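Local coordinates for purine nucleoside phosphorylase YlmD (Geobacillus stearothermophilus, PDB 6T1B), which catalyses the phosphorolysis of adenosine, inosine and S-methyl-5'-thioadenosine to the free base and a ribose 1-phosphate, and also deaminates adenosine, using zinc, at residues Ala230-Asn234 against Ser235-Val239. Sequence-based numbering, arbitrary orientation.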
ATOM      1  N   ALA A 230      17.671  -5.169   1.937  1.00 20.29           N
ATOM      2  CA  ALA A 230      17.850  -4.016   2.815  1.00 21.22           C
ATOM      3  C   ALA A 230      18.015  -4.398   4.282  1.00 19.75           C
ATOM      4  O   ALA A 230      18.262  -3.519   5.113  1.00 23.15           O
ATOM      5  CB  ALA A 230      16.662  -3.059   2.663  1.00 21.98           C
ATOM      6  N   GLY A 231      17.893  -5.679   4.625  1.00 19.80           N
ATOM      7  CA  GLY A 231      18.135  -6.144   5.970  1.00 18.86           C
ATOM      8  C   GLY A 231      16.919  -6.576   6.755  1.00 20.60           C
ATOM      9  O   GLY A 231      17.059  -7.019   7.897  1.00 20.05           O
ATOM     10  N   VAL A 232      15.730  -6.474   6.207  1.00 17.47           N
ATOM     11  CA  VAL A 232      14.552  -6.914   6.966  1.00 17.12           C
ATOM     12  C   VAL A 232      14.549  -8.437   7.016  1.00 15.59           C
ATOM     13  O   VAL A 232      14.616  -9.082   5.956  1.00 17.40           O
ATOM     14  CB  VAL A 232      13.269  -6.404   6.324  1.00 15.02           C
ATOM     15  CG1 VAL A 232      12.078  -6.867   7.136  1.00 17.21           C
ATOM     16  CG2 VAL A 232      13.293  -4.870   6.215  1.00 17.31           C
ATOM     17  N   PRO A 233      14.436  -9.049   8.189  1.00 16.54           N
ATOM     18  CA  PRO A 233      14.533 -10.514   8.263  1.00 16.93           C
ATOM     19  C   PRO A 233      13.382 -11.195   7.537  1.00 16.43           C
ATOM     20  O   PRO A 233      12.232 -10.741   7.596  1.00 17.10           O
ATOM     21  CB  PRO A 233      14.473 -10.804   9.769  1.00 17.53           C
ATOM     22  CG  PRO A 233      14.960  -9.538  10.415  1.00 18.60           C
ATOM     23  CD  PRO A 233      14.420  -8.434   9.535  1.00 17.44           C
ATOM     24  N   ASN A 234      13.709 -12.339   6.916  1.00 17.15           N
ATOM     25  CA  ASN A 234      12.720 -13.133   6.189  1.00 18.26           C
ATOM     26  C   ASN A 234      11.481 -13.390   7.037  1.00 18.96           C
ATOM     27  O   ASN A 234      10.353 -13.259   6.558  1.00 18.93           O
ATOM     28  CB  ASN A 234      13.377 -14.446   5.760  1.00 19.31           C
ATOM     29  CG  ASN A 234      12.444 -15.376   5.015  1.00 23.40           C
ATOM     30  OD1 ASN A 234      11.833 -14.985   4.023  1.00 25.63           O
ATOM     31  ND2 ASN A 234      12.332 -16.614   5.496  1.00 24.21           N
ATOM     32  N   SER A 235      11.674 -13.783   8.297  1.00 17.63           N
ATOM     33  CA  SER A 235      10.554 -14.159   9.164  1.00 19.82           C
ATOM     34  C   SER A 235       9.743 -12.957   9.628  1.00 17.46           C
ATOM     35  O   SER A 235       8.718 -13.138  10.294  1.00 20.41           O
ATOM     36  CB  SER A 235      11.059 -14.992  10.346  1.00 24.79           C
ATOM     37  OG  SER A 235      11.923 -14.236  11.161  1.00 25.27           O
ATOM     38  N   HIS A 236      10.183 -11.746   9.313  1.00 15.81           N
ATOM     39  CA  HIS A 236       9.465 -10.526   9.625  1.00 15.52           C
ATOM     40  C   HIS A 236       8.614 -10.019   8.471  1.00 14.28           C
ATOM     41  O   HIS A 236       7.984  -8.965   8.615  1.00 15.26           O
ATOM     42  CB  HIS A 236      10.442  -9.417  10.008  1.00 16.45           C
ATOM     43  CG  HIS A 236      11.115  -9.604  11.335  1.00 16.99           C
ATOM     44  ND1 HIS A 236      11.609  -8.535  12.041  1.00 17.14           N
ATOM     45  CD2 HIS A 236      11.369 -10.705  12.083  1.00 19.34           C
ATOM     46  CE1 HIS A 236      12.150  -8.965  13.169  1.00 18.44           C
ATOM     47  NE2 HIS A 236      12.007 -10.277  13.225  1.00 18.43           N
ATOM     48  N   ILE A 237       8.637 -10.700   7.322  1.00 14.49           N
ATOM     49  CA  ILE A 237       7.954 -10.248   6.110  1.00 14.96           C
ATOM     50  C   ILE A 237       6.805 -11.201   5.824  1.00 17.24           C
ATOM     51  O   ILE A 237       7.031 -12.398   5.563  1.00 18.84           O
ATOM     52  CB  ILE A 237       8.893 -10.199   4.897  1.00 14.81           C
ATOM     53  CG1 ILE A 237      10.068  -9.262   5.166  1.00 15.03           C
ATOM     54  CG2 ILE A 237       8.120  -9.735   3.656  1.00 15.47           C
ATOM     55  CD1 ILE A 237      11.203  -9.421   4.154  1.00 17.38           C
ATOM     56  N   TYR A 238       5.587 -10.666   5.859  1.00 14.93           N
ATOM     57  CA  TYR A 238       4.365 -11.420   5.632  1.00 15.64           C
ATOM     58  C   TYR A 238       3.793 -10.981   4.299  1.00 15.53           C
ATOM     59  O   TYR A 238       3.735  -9.783   4.028  1.00 16.43           O
ATOM     60  CB  TYR A 238       3.355 -11.078   6.727  1.00 16.50           C
ATOM     61  CG  TYR A 238       3.803 -11.451   8.129  1.00 18.04           C
ATOM     62  CD1 TYR A 238       4.724 -10.672   8.811  1.00 19.52           C
ATOM     63  CD2 TYR A 238       3.300 -12.579   8.765  1.00 21.75           C
ATOM     64  CE1 TYR A 238       5.146 -11.010  10.101  1.00 22.76           C
ATOM     65  CE2 TYR A 238       3.704 -12.917  10.054  1.00 23.64           C
ATOM     66  CZ  TYR A 238       4.625 -12.123  10.707  1.00 20.76           C
ATOM     67  OH  TYR A 238       5.025 -12.463  11.990  1.00 31.65           O
ATOM     68  N   VAL A 239       3.387 -11.932   3.465  1.00 15.97           N
ATOM     69  CA  VAL A 239       2.943 -11.613   2.105  1.00 14.80           C
ATOM     70  C   VAL A 239       1.534 -12.159   1.909  1.00 16.20           C
ATOM     71  O   VAL A 239       1.307 -13.367   2.027  1.00 19.39           O
ATOM     72  CB  VAL A 239       3.896 -12.199   1.052  1.00 18.81           C
ATOM     73  CG1 VAL A 239       3.466 -11.816  -0.342  1.00 19.00           C
ATOM     74  CG2 VAL A 239       5.324 -11.741   1.301  1.00 18.27           C
TER
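Two successive i to i+3 backbone bonds, His236 N to Pro233 O (2.9 Å) and Ile237 N to Asn234 O (3.2 Å), wind the chain into a 3-10 turn that leads straight into strand 237-239. The Ile237-Asn234 bond is the straighter of the two, at 162°. Upstream, Gly231 ends helix 219-229 in a Schellman motif, its positive phi of 109° suited to glycine. Across the turn Pro233 lays its ring on one face of the His236 imidazole: Pro233 CG stands 3.9 Å from the centroid of the His236 ring, almost on the normal, a CH-pi contact. His236 reaches this place with its own CG beside its backbone N and anti to its carbonyl carbon (chi1 -71°). The imidazole also stacks with Tyr173 at the start of strand 173-176, and His236 ND1 is hydrogen-bonded to Ile172 O just before it. Replacing His236 with an alanine would probably cost Pro233 its ring-face contact, Ile172 O its imidazole partner and Tyr173 its stack. The buried Val232 meets Ile237 through CG1 of each, 3.7 Å apart, the two side chains slanting across each other. Asn234 OD1 is hydrogen-bonded to Arg224 NH2 in helix 219-229. This is the alpha-to-beta connection that delivers 237-239 to the edge of a mixed sheet, parallel to strand 173-176, away from the zinc and inosine sites. The main-chain bonds thus set the turn, while the imidazole, held on one face by Pro233 and through ND1 by Ile172 O, probably has its rotation fixed and ties the turn to the neighbouring chain.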